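Long-range contacts in glutathione transferase (Phanerochaete chrysosporium, PDB 4F0C), which probably catalyses glutathione-dependent reactions as a dimeric Ure2p-type transferase with a GST fold, and binds oxidized glutathione disulfide: residues A[115-120]-A[175-180]; A[143-148]-A[183-188]; A[18-23]-A[73-78]. All coordinates share one frame; numbering follows the deposited sequence.

Interaction 1: residues A[115-120]-A[175-180]; sequences PYFGQA and IWNATA. With GDS (oxidized glutathione disulfide), chain B.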
loop_
_atom_site.group_PDB
_atom_site.type_symbol
_atom_site.label_atom_id
_atom_site.label_comp_id
_atom_site.label_asym_id
_atom_site.label_seq_id
_atom_site.Cartn_x
_atom_site.Cartn_y
_atom_site.Cartn_z
ATOM N N PRO A 115 -4.104 5.313 2.964
ATOM C CA PRO A 115 -3.539 6.604 2.578
ATOM C C PRO A 115 -4.634 7.630 2.274
ATOM O O PRO A 115 -4.502 8.765 2.716
ATOM C CB PRO A 115 -2.718 6.270 1.316
ATOM C CG PRO A 115 -2.302 4.810 1.526
ATOM C CD PRO A 115 -3.618 4.223 2.088
ATOM N N TYR A 116 -5.719 7.219 1.628
ATOM C CA TYR A 116 -6.769 8.158 1.259
ATOM C C TYR A 116 -7.634 8.493 2.474
ATOM O O TYR A 116 -8.008 9.639 2.676
ATOM C CB TYR A 116 -7.652 7.553 0.149
ATOM C CG TYR A 116 -6.897 7.491 -1.163
ATOM C CD1 TYR A 116 -6.855 8.590 -2.021
ATOM C CD2 TYR A 116 -6.187 6.348 -1.527
ATOM C CE1 TYR A 116 -6.144 8.537 -3.254
ATOM C CE2 TYR A 116 -5.459 6.291 -2.738
ATOM C CZ TYR A 116 -5.442 7.384 -3.592
ATOM O OH TYR A 116 -4.722 7.321 -4.787
ATOM N N PHE A 117 -7.966 7.485 3.265
ATOM C CA PHE A 117 -8.759 7.745 4.487
ATOM C C PHE A 117 -7.927 8.678 5.385
ATOM O O PHE A 117 -8.448 9.598 6.044
ATOM C CB PHE A 117 -9.083 6.444 5.246
ATOM C CG PHE A 117 -10.179 5.597 4.641
ATOM C CD1 PHE A 117 -10.280 5.396 3.256
ATOM C CD2 PHE A 117 -11.087 4.931 5.480
ATOM C CE1 PHE A 117 -11.296 4.571 2.729
ATOM C CE2 PHE A 117 -12.085 4.091 4.972
ATOM C CZ PHE A 117 -12.198 3.913 3.583
ATOM N N GLY A 118 -6.625 8.441 5.412
ATOM C CA GLY A 118 -5.712 9.279 6.169
ATOM C C GLY A 118 -5.668 10.735 5.723
ATOM O O GLY A 118 -5.495 11.625 6.563
ATOM N N GLN A 119 -5.819 10.998 4.420
ATOM C CA GLN A 119 -5.807 12.398 3.965
ATOM C C GLN A 119 -7.098 13.068 4.425
ATOM O O GLN A 119 -7.062 14.221 4.842
ATOM C CB GLN A 119 -5.671 12.530 2.447
ATOM C CG GLN A 119 -4.412 11.895 1.874
ATOM C CD GLN A 119 -3.232 12.102 2.772
ATOM O OE1 GLN A 119 -2.740 13.228 2.934
ATOM N NE2 GLN A 119 -2.749 11.004 3.370
ATOM N N ALA A 120 -8.230 12.351 4.362
ATOM C CA ALA A 120 -9.465 12.882 4.964
ATOM C C ALA A 120 -9.242 13.215 6.441
ATOM O O ALA A 120 -9.608 14.289 6.888
ATOM C CB ALA A 120 -10.619 11.909 4.824
ATOM N N ILE A 175 -9.877 -1.091 11.281
ATOM C CA ILE A 175 -9.636 0.126 12.083
ATOM C C ILE A 175 -9.935 1.420 11.299
ATOM O O ILE A 175 -10.611 2.317 11.827
ATOM C CB ILE A 175 -8.250 0.156 12.787
ATOM C CG1 ILE A 175 -8.195 1.287 13.832
ATOM C CG2 ILE A 175 -7.091 0.256 11.764
ATOM C CD1 ILE A 175 -9.066 1.050 15.086
ATOM N N TRP A 176 -9.504 1.491 10.035
ATOM C CA TRP A 176 -9.820 2.678 9.234
ATOM C C TRP A 176 -11.308 2.784 8.904
ATOM O O TRP A 176 -11.845 3.896 8.796
ATOM C CB TRP A 176 -8.995 2.730 7.951
ATOM C CG TRP A 176 -7.602 3.292 8.141
ATOM C CD1 TRP A 176 -6.417 2.595 8.094
ATOM C CD2 TRP A 176 -7.251 4.664 8.402
ATOM N NE1 TRP A 176 -5.368 3.452 8.311
ATOM C CE2 TRP A 176 -5.847 4.725 8.487
ATOM C CE3 TRP A 176 -7.994 5.852 8.540
ATOM C CZ2 TRP A 176 -5.162 5.918 8.731
ATOM C CZ3 TRP A 176 -7.315 7.042 8.783
ATOM C CH2 TRP A 176 -5.916 7.067 8.873
ATOM N N ASN A 177 -11.983 1.652 8.722
ATOM C CA ASN A 177 -13.441 1.727 8.482
ATOM C C ASN A 177 -14.171 2.250 9.696
ATOM O O ASN A 177 -15.124 3.025 9.576
ATOM C CB ASN A 177 -14.037 0.386 8.014
ATOM C CG ASN A 177 -13.751 0.112 6.543
ATOM O OD1 ASN A 177 -13.461 1.037 5.772
ATOM N ND2 ASN A 177 -13.855 -1.149 6.138
ATOM N N ALA A 178 -13.716 1.848 10.880
ATOM C CA ALA A 178 -14.362 2.310 12.106
ATOM C C ALA A 178 -14.152 3.822 12.238
ATOM O O ALA A 178 -15.064 4.558 12.593
ATOM C CB ALA A 178 -13.786 1.563 13.347
ATOM N N THR A 179 -12.919 4.258 11.978
ATOM C CA THR A 179 -12.557 5.672 11.970
ATOM C C THR A 179 -13.421 6.466 10.959
ATOM O O THR A 179 -13.918 7.552 11.262
ATOM C CB THR A 179 -11.061 5.785 11.585
ATOM O OG1 THR A 179 -10.266 5.014 12.513
ATOM C CG2 THR A 179 -10.614 7.213 11.580
ATOM N N ALA A 180 -13.600 5.913 9.761
ATOM C CA ALA A 180 -14.406 6.593 8.744
ATOM C C ALA A 180 -15.863 6.728 9.171
ATOM O O ALA A 180 -16.470 7.819 9.102
ATOM C CB ALA A 180 -14.312 5.843 7.413
HETATM N N1 GDS B . 1.653 2.328 5.392
HETATM C CA1 GDS B . 2.019 2.491 6.850
HETATM C C1 GDS B . 1.505 1.268 7.708
HETATM O OE1 GDS B . 0.416 0.705 7.387
HETATM O OE2 GDS B . 2.264 0.871 8.638
HETATM C CB1 GDS B . 1.431 3.814 7.457
HETATM C CG1 GDS B . 1.821 3.967 8.945
HETATM C CD1 GDS B . 1.385 5.315 9.425
HETATM O O1 GDS B . 0.787 6.137 8.752
HETATM N N2 GDS B . 1.713 5.570 10.741
HETATM C CA2 GDS B . 1.390 6.861 11.381
HETATM C C2 GDS B . 2.655 7.541 11.845
HETATM O O2 GDS B . 3.539 6.881 12.398
HETATM C CB2 GDS B . 0.556 6.646 12.666
HETATM S SG2 GDS B . -1.121 6.134 12.232
HETATM N N3 GDS B . 2.715 8.881 11.700
HETATM C CA3 GDS B . 3.877 9.587 12.166
HETATM C C3 GDS B . 4.360 10.586 11.121
HETATM O OE3 GDS B . 5.205 11.437 11.472
HETATM O OE4 GDS B . 3.912 10.418 9.971
HETATM N N4 GDS B . -1.447 7.101 7.249
HETATM C CA4 GDS B . -1.765 6.706 5.869
HETATM C C4 GDS B . -1.911 5.156 5.825
HETATM O OE5 GDS B . -2.342 4.564 6.848
HETATM O OE6 GDS B . -1.593 4.617 4.746
HETATM C C5 GDS B . -1.911 8.284 7.768
HETATM O O5 GDS B . -2.612 9.077 7.138
HETATM C CA5 GDS B . -1.554 8.615 9.211
HETATM N N5 GDS B . -1.505 10.090 9.412
HETATM C CB5 GDS B . -2.622 7.982 10.109
HETATM S SG5 GDS B . -2.090 8.012 11.864
HETATM C CA6 GDS B . 1.687 12.582 8.588
HETATM C C6 GDS B . 0.989 13.474 7.484
HETATM O OE7 GDS B . 1.577 14.508 7.096
HETATM O OE8 GDS B . -0.114 13.075 7.055
HETATM N N6 GDS B . 3.121 12.866 8.632
HETATM C CB6 GDS B . 0.971 12.876 9.939
HETATM C CG6 GDS B . -0.413 12.216 10.038
HETATM C CD6 GDS B . -0.313 10.706 9.864
HETATM O O6 GDS B . 0.685 10.018 10.110
#
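F117 and W176 bring two helices together where their CA atoms lie 7.0 Å apart; the axes of 115-120 and 175-180 cross at 30° with a closest approach of 10.6 Å, so bulky side chains fill the gap. F117 CB rests against the six-membered part of the indole, 3.5 Å from W176 CE3. With F117 CG anti to the carbonyl carbon (chi1 -76°), the ring starts toward that helix and meets A180 one turn on, F117 CE2 lying 3.7 Å from A180 CB. The same F117 CE2 is 3.4 Å from N177 OD1, which also accepts a weak hydrogen bond from Q113 NE2; ring and amide planes are 44° apart, and W176 O lies at the phenyl edge. G118 CA is 3.5 Å from W176 CH2 and 3.3 Å from O5 of the glutathione disulfide. The outer corner of the indole thus touches both glycine and ligand, W176 CZ2 being 3.6 Å from CB5, while its NE1 is hydrogen-bonded to N17 OD1. P115, G118 and W176 all belong to the ligand pocket. In the fold, helix 134-155 covers F117 through I144 and N177 through F148, helix 198-209 packs on N177, and P115 meets P115 of the second subunit.

Interaction 2: residues A[143-148]-A[183-188]; sequences EILRVF and LLVKGY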
loop_
_atom_site.group_PDB
_atom_site.type_symbol
_atom_site.label_atom_id
_atom_site.label_comp_id
_atom_site.label_asym_id
_atom_site.label_seq_id
_atom_site.Cartn_x
_atom_site.Cartn_y
_atom_site.Cartn_z
ATOM N N GLU A 143 -13.596 9.797 -1.750
ATOM C CA GLU A 143 -12.804 8.573 -1.972
ATOM C C GLU A 143 -13.143 7.497 -0.939
ATOM O O GLU A 143 -13.186 6.308 -1.249
ATOM C CB GLU A 143 -11.280 8.860 -1.952
ATOM C CG GLU A 143 -10.407 7.626 -2.281
ATOM C CD GLU A 143 -10.581 7.098 -3.741
ATOM O OE1 GLU A 143 -11.311 7.729 -4.529
ATOM O OE2 GLU A 143 -9.996 6.053 -4.073
ATOM N N ILE A 144 -13.384 7.908 0.301
ATOM C CA ILE A 144 -13.889 6.944 1.284
ATOM C C ILE A 144 -15.169 6.257 0.791
ATOM O O ILE A 144 -15.280 5.043 0.862
ATOM C CB ILE A 144 -14.156 7.635 2.661
ATOM C CG1 ILE A 144 -12.807 8.012 3.287
ATOM C CG2 ILE A 144 -15.011 6.743 3.534
ATOM C CD1 ILE A 144 -12.914 8.948 4.538
ATOM N N LEU A 145 -16.138 7.043 0.326
ATOM C CA LEU A 145 -17.405 6.472 -0.172
ATOM C C LEU A 145 -17.151 5.577 -1.379
ATOM O O LEU A 145 -17.852 4.562 -1.574
ATOM C CB LEU A 145 -18.405 7.572 -0.536
ATOM C CG LEU A 145 -18.784 8.555 0.578
ATOM C CD1 LEU A 145 -19.898 9.500 0.110
ATOM C CD2 LEU A 145 -19.226 7.744 1.800
ATOM N N ARG A 146 -16.173 5.957 -2.207
ATOM C CA ARG A 146 -15.866 5.147 -3.389
ATOM C C ARG A 146 -15.345 3.774 -2.950
ATOM O O ARG A 146 -15.758 2.719 -3.487
ATOM C CB ARG A 146 -14.853 5.820 -4.326
ATOM C CG ARG A 146 -14.779 5.138 -5.724
ATOM C CD ARG A 146 -13.486 5.513 -6.505
ATOM N NE ARG A 146 -12.292 5.018 -5.825
ATOM C CZ ARG A 146 -11.818 3.777 -5.941
ATOM N NH1 ARG A 146 -12.438 2.870 -6.717
ATOM N NH2 ARG A 146 -10.727 3.444 -5.270
ATOM N N VAL A 147 -14.434 3.776 -1.979
ATOM C CA VAL A 147 -13.884 2.535 -1.456
ATOM C C VAL A 147 -14.989 1.696 -0.802
ATOM O O VAL A 147 -15.031 0.483 -0.999
ATOM C CB VAL A 147 -12.720 2.797 -0.477
ATOM C CG1 VAL A 147 -12.328 1.519 0.353
ATOM C CG2 VAL A 147 -11.496 3.394 -1.271
ATOM N N PHE A 148 -15.860 2.343 -0.030
ATOM C CA PHE A 148 -17.045 1.656 0.504
ATOM C C PHE A 148 -17.865 1.001 -0.624
ATOM O O PHE A 148 -18.324 -0.135 -0.481
ATOM C CB PHE A 148 -17.958 2.629 1.252
ATOM C CG PHE A 148 -17.485 2.982 2.642
ATOM C CD1 PHE A 148 -16.412 2.321 3.233
ATOM C CD2 PHE A 148 -18.131 3.993 3.365
ATOM C CE1 PHE A 148 -15.993 2.671 4.515
ATOM C CE2 PHE A 148 -17.711 4.341 4.645
ATOM C CZ PHE A 148 -16.652 3.680 5.220
ATOM N N LEU A 183 -16.121 9.105 12.286
ATOM C CA LEU A 183 -15.502 10.417 12.262
ATOM C C LEU A 183 -15.473 11.004 10.850
ATOM O O LEU A 183 -16.127 12.014 10.586
ATOM C CB LEU A 183 -14.100 10.364 12.857
ATOM C CG LEU A 183 -13.342 11.691 12.823
ATOM C CD1 LEU A 183 -13.998 12.706 13.762
ATOM C CD2 LEU A 183 -11.870 11.484 13.167
ATOM N N LEU A 184 -14.775 10.332 9.942
ATOM C CA LEU A 184 -14.401 10.929 8.654
ATOM C C LEU A 184 -15.583 11.250 7.733
ATOM O O LEU A 184 -15.559 12.264 7.044
ATOM C CB LEU A 184 -13.365 10.061 7.926
ATOM C CG LEU A 184 -12.171 9.638 8.795
ATOM C CD1 LEU A 184 -11.299 8.689 8.035
ATOM C CD2 LEU A 184 -11.380 10.859 9.241
ATOM N N VAL A 185 -16.605 10.396 7.705
ATOM C CA VAL A 185 -17.790 10.690 6.898
ATOM C C VAL A 185 -19.055 10.707 7.728
ATOM O O VAL A 185 -20.136 10.756 7.182
ATOM C CB VAL A 185 -17.950 9.741 5.673
ATOM C CG1 VAL A 185 -16.846 10.018 4.640
ATOM C CG2 VAL A 185 -17.936 8.241 6.098
ATOM N N LYS A 186 -18.921 10.709 9.057
ATOM C CA LYS A 186 -20.100 10.860 9.908
ATOM C C LYS A 186 -20.671 12.252 9.661
ATOM O O LYS A 186 -19.957 13.246 9.777
ATOM C CB LYS A 186 -19.742 10.691 11.384
ATOM C CG LYS A 186 -20.946 10.882 12.316
ATOM C CD LYS A 186 -20.583 10.560 13.744
ATOM C CE LYS A 186 -21.777 10.831 14.660
ATOM N NZ LYS A 186 -21.390 10.682 16.089
ATOM N N GLY A 187 -21.950 12.310 9.293
ATOM C CA GLY A 187 -22.601 13.555 8.974
ATOM C C GLY A 187 -22.256 14.127 7.613
ATOM O O GLY A 187 -22.590 15.271 7.336
ATOM N N TYR A 188 -21.604 13.348 6.755
ATOM C CA TYR A 188 -21.242 13.826 5.428
ATOM C C TYR A 188 -22.301 13.481 4.382
ATOM O O TYR A 188 -22.489 12.309 4.038
ATOM C CB TYR A 188 -19.894 13.256 4.970
ATOM C CG TYR A 188 -19.574 13.648 3.550
ATOM C CD1 TYR A 188 -19.315 14.971 3.217
ATOM C CD2 TYR A 188 -19.526 12.698 2.538
ATOM C CE1 TYR A 188 -19.027 15.336 1.914
ATOM C CE2 TYR A 188 -19.241 13.054 1.235
ATOM C CZ TYR A 188 -18.992 14.371 0.932
ATOM O OH TYR A 188 -18.727 14.722 -0.364
#
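Apolar packing joins I144, L145 and F148, on one side of helix 134-155, to L184, V185 and Y188 at the point where helix 174-184 ends and the chain turns, within the all-helical C-terminal domain. The evidence is a run of carbon contacts burying 231 Å² over both sides. I144 crosses L184 at about a right angle, its CD1 3.6 Å from L184 CB. The other branch of I144 serves V185: with I144 CG2 anti to the backbone N, that methyl lies 3.9 Å from V185 CG1. A second methyl, V185 CG2, approaches F148 CE2 at 4.2 Å. Farther along, L145 CD1 meets the edge of the Y188 ring, near its plane, 3.8 Å from Y188 CE2. V185 is the first residue to leave helical backbone angles, and the type II turn from V185 to Y188, with Y188 N bonded to V185 O at 3.0 Å, returns the tyrosine to the same helix. Y188 OH is hydrogen-bonded to E138 OE2, and L184 O accepts from Q141 NE2. Dispersion and burial therefore hold the side chains together; L184 O ties the helix end, and Y188 OH the far end of the turn, to helix 134-155.

Interaction 3: residues A[18-23]-A[73-78]; sequences GWKVDM and ESDAIL. With GDS (oxidized glutathione disulfide), chain B.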
loop_
_atom_site.group_PDB
_atom_site.type_symbol
_atom_site.label_atom_id
_atom_site.label_comp_id
_atom_site.label_asym_id
_atom_site.label_seq_id
_atom_site.Cartn_x
_atom_site.Cartn_y
_atom_site.Cartn_z
ATOM N N GLY A 18 -1.391 0.818 13.893
ATOM C CA GLY A 18 -0.884 -0.254 14.739
ATOM C C GLY A 18 -1.983 -1.163 15.278
ATOM O O GLY A 18 -1.711 -2.289 15.709
ATOM N N TRP A 19 -3.221 -0.674 15.280
ATOM C CA TRP A 19 -4.336 -1.440 15.885
ATOM C C TRP A 19 -4.722 -2.663 15.058
ATOM O O TRP A 19 -5.286 -3.609 15.595
ATOM C CB TRP A 19 -5.546 -0.514 16.182
ATOM C CG TRP A 19 -5.120 0.463 17.252
ATOM C CD1 TRP A 19 -4.694 1.767 17.071
ATOM C CD2 TRP A 19 -4.939 0.171 18.657
ATOM N NE1 TRP A 19 -4.307 2.300 18.287
ATOM C CE2 TRP A 19 -4.451 1.349 19.270
ATOM C CE3 TRP A 19 -5.185 -0.956 19.456
ATOM C CZ2 TRP A 19 -4.164 1.419 20.647
ATOM C CZ3 TRP A 19 -4.905 -0.875 20.838
ATOM C CH2 TRP A 19 -4.390 0.299 21.405
ATOM N N LYS A 20 -4.393 -2.663 13.759
ATOM C CA LYS A 20 -4.551 -3.879 12.958
ATOM C C LYS A 20 -3.758 -5.010 13.578
ATOM O O LYS A 20 -4.231 -6.155 13.654
ATOM C CB LYS A 20 -3.979 -3.707 11.540
ATOM C CG LYS A 20 -4.601 -2.572 10.701
ATOM C CD LYS A 20 -3.767 -2.488 9.401
ATOM C CE LYS A 20 -3.989 -1.163 8.647
ATOM N NZ LYS A 20 -3.009 -1.103 7.489
ATOM N N VAL A 21 -2.517 -4.698 13.964
ATOM C CA VAL A 21 -1.622 -5.703 14.506
ATOM C C VAL A 21 -2.087 -6.108 15.906
ATOM O O VAL A 21 -2.089 -7.279 16.232
ATOM C CB VAL A 21 -0.184 -5.178 14.581
ATOM C CG1 VAL A 21 0.736 -6.236 15.157
ATOM C CG2 VAL A 21 0.289 -4.795 13.147
ATOM N N ASP A 22 -2.424 -5.125 16.739
ATOM C CA ASP A 22 -3.014 -5.427 18.049
ATOM C C ASP A 22 -4.195 -6.418 17.917
ATOM O O ASP A 22 -4.275 -7.408 18.658
ATOM C CB ASP A 22 -3.447 -4.109 18.712
ATOM C CG ASP A 22 -4.040 -4.306 20.109
ATOM O OD1 ASP A 22 -5.256 -4.615 20.226
ATOM O OD2 ASP A 22 -3.282 -4.130 21.078
ATOM N N MET A 23 -5.116 -6.153 16.981
ATOM C CA MET A 23 -6.262 -7.062 16.754
ATOM C C MET A 23 -5.807 -8.496 16.451
ATOM O O MET A 23 -6.307 -9.442 17.045
ATOM C CB MET A 23 -7.104 -6.584 15.570
ATOM C CG MET A 23 -7.981 -5.397 15.900
ATOM S SD MET A 23 -8.787 -4.676 14.451
ATOM C CE MET A 23 -9.403 -3.159 15.205
ATOM N N GLU A 73 5.675 -1.656 8.450
ATOM C CA GLU A 73 4.480 -1.685 7.592
ATOM C C GLU A 73 3.451 -2.600 8.239
ATOM O O GLU A 73 3.629 -3.826 8.284
ATOM C CB GLU A 73 4.748 -2.098 6.131
ATOM C CG GLU A 73 5.410 -0.992 5.282
ATOM C CD GLU A 73 4.564 0.285 5.206
ATOM O OE1 GLU A 73 3.336 0.203 5.017
ATOM O OE2 GLU A 73 5.140 1.391 5.356
ATOM N N SER A 74 2.390 -1.999 8.764
ATOM C CA SER A 74 1.324 -2.759 9.423
ATOM C C SER A 74 0.902 -4.029 8.660
ATOM O O SER A 74 0.760 -5.089 9.271
ATOM C CB SER A 74 0.092 -1.864 9.718
ATOM O OG SER A 74 -0.498 -1.297 8.536
ATOM N N ASP A 75 0.713 -3.944 7.335
ATOM C CA ASP A 75 0.181 -5.120 6.645
ATOM C C ASP A 75 1.254 -6.190 6.428
ATOM O O ASP A 75 0.940 -7.395 6.340
ATOM C CB ASP A 75 -0.481 -4.761 5.289
ATOM C CG ASP A 75 -1.816 -4.058 5.458
ATOM O OD1 ASP A 75 -2.296 -3.863 6.619
ATOM O OD2 ASP A 75 -2.412 -3.731 4.419
ATOM N N ALA A 76 2.513 -5.769 6.309
ATOM C CA ALA A 76 3.589 -6.775 6.277
ATOM C C ALA A 76 3.730 -7.479 7.623
ATOM O O ALA A 76 4.018 -8.678 7.680
ATOM C CB ALA A 76 4.915 -6.150 5.865
ATOM N N ILE A 77 3.555 -6.730 8.708
ATOM C CA ILE A 77 3.515 -7.328 10.046
ATOM C C ILE A 77 2.406 -8.390 10.163
ATOM O O ILE A 77 2.639 -9.486 10.725
ATOM C CB ILE A 77 3.335 -6.234 11.135
ATOM C CG1 ILE A 77 4.563 -5.312 11.140
ATOM C CG2 ILE A 77 3.141 -6.860 12.549
ATOM C CD1 ILE A 77 4.363 -4.063 11.989
ATOM N N LEU A 78 1.224 -8.083 9.622
ATOM C CA LEU A 78 0.129 -9.062 9.643
ATOM C C LEU A 78 0.541 -10.348 8.919
ATOM O O LEU A 78 0.295 -11.436 9.429
ATOM C CB LEU A 78 -1.165 -8.513 9.019
ATOM C CG LEU A 78 -1.788 -7.257 9.658
ATOM C CD1 LEU A 78 -2.995 -6.734 8.830
ATOM C CD2 LEU A 78 -2.212 -7.519 11.130
HETATM N N1 GDS B . 1.653 2.328 5.392
HETATM C CA1 GDS B . 2.019 2.491 6.850
HETATM C C1 GDS B . 1.505 1.268 7.708
HETATM O OE1 GDS B . 0.416 0.705 7.387
HETATM O OE2 GDS B . 2.264 0.871 8.638
HETATM C CB1 GDS B . 1.431 3.814 7.457
HETATM C CG1 GDS B . 1.821 3.967 8.945
HETATM C CD1 GDS B . 1.385 5.315 9.425
HETATM O O1 GDS B . 0.787 6.137 8.752
HETATM N N2 GDS B . 1.713 5.570 10.741
HETATM C CA2 GDS B . 1.390 6.861 11.381
HETATM C C2 GDS B . 2.655 7.541 11.845
HETATM O O2 GDS B . 3.539 6.881 12.398
HETATM C CB2 GDS B . 0.556 6.646 12.666
HETATM S SG2 GDS B . -1.121 6.134 12.232
HETATM N N3 GDS B . 2.715 8.881 11.700
HETATM C CA3 GDS B . 3.877 9.587 12.166
HETATM C C3 GDS B . 4.360 10.586 11.121
HETATM O OE3 GDS B . 5.205 11.437 11.472
HETATM O OE4 GDS B . 3.912 10.418 9.971
HETATM N N4 GDS B . -1.447 7.101 7.249
HETATM C CA4 GDS B . -1.765 6.706 5.869
HETATM C C4 GDS B . -1.911 5.156 5.825
HETATM O OE5 GDS B . -2.342 4.564 6.848
HETATM O OE6 GDS B . -1.593 4.617 4.746
HETATM C C5 GDS B . -1.911 8.284 7.768
HETATM O O5 GDS B . -2.612 9.077 7.138
HETATM C CA5 GDS B . -1.554 8.615 9.211
HETATM N N5 GDS B . -1.505 10.090 9.412
HETATM C CB5 GDS B . -2.622 7.982 10.109
HETATM S SG5 GDS B . -2.090 8.012 11.864
HETATM C CA6 GDS B . 1.687 12.582 8.588
HETATM C C6 GDS B . 0.989 13.474 7.484
HETATM O OE7 GDS B . 1.577 14.508 7.096
HETATM O OE8 GDS B . -0.114 13.075 7.055
HETATM N N6 GDS B . 3.121 12.866 8.632
HETATM C CB6 GDS B . 0.971 12.876 9.939
HETATM C CG6 GDS B . -0.413 12.216 10.038
HETATM C CD6 GDS B . -0.313 10.706 9.864
HETATM O O6 GDS B . 0.685 10.018 10.110
#
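K20 and S74 make the polar part of this contact between the helices at 18-23 and 74-78, which run nearly parallel (16° apart, axes 8.9 Å at closest). The lysine chain is extended beyond CG and delivers its ammonium to two acceptors: K20 NZ is 2.7 Å from S74 OG and 3.0 Å from D75 OD1. The second pair is also a salt bridge, with the nitrogen above the carboxylate plane, 47° out of it. Q109 OE1 is a further hydrogen-bond partner of K20 NZ.

Hydrogen bonds to the ligand extend this network. S74 lies in the first turn of helix 74-85, and both its backbone and its side chain hold one carboxylate of the glutathione disulfide: S74 N donates to OE2 at 2.9 Å and 177°, almost straight, and S74 OG donates to OE1 at 2.5 Å, a very short length to be read with caution. E73, at the N-cap position, takes the nearby amino group, its OE1 2.7 Å from N1 of the ligand; S111 OG of the second subunit also bonds to E73 OE1.

Apolar contacts fill the rest. V21 and I77 cross at about a right angle, both V21 methyls lying 3.6 Å from I77 CG2. Around the next turn, L78 CD2 lies against the backbone of the first helix, 3.5 Å from K20 O.

The two helices belong to the thioredoxin-like N-terminal domain, and the pattern is that of a glutathione-binding site. K20 lines the pocket but acts mainly through S74, whose OG it bonds and which holds the carboxylate. The ammonium and the helix N-terminus would both be expected to stabilise negative charge on that carboxylate, while E73 complements the ligand's amino group.

How the interactions relate
Along the chain, interaction 3 closes first, in the thioredoxin-like N-terminal domain; interactions 1 and 2 then interleave, their segments alternating within the C-terminal domain. Those two share helix 174-184, have centres about 8 Å apart and touch directly: A180 O and V185 N are probably hydrogen-bonded at 2.9 Å, and N177 OD1 packs on F148 CE1. Interaction 3 is centred about 15 Å from interaction 1, reaching it through I175, which packs on K20 and W19, and about 22 Å from interaction 2, which it does not touch. Interactions 1 and 3 both border the disulfide and the second subunit; the ligand site draws on both domains, whereas interaction 2 is packing within the C-terminal one.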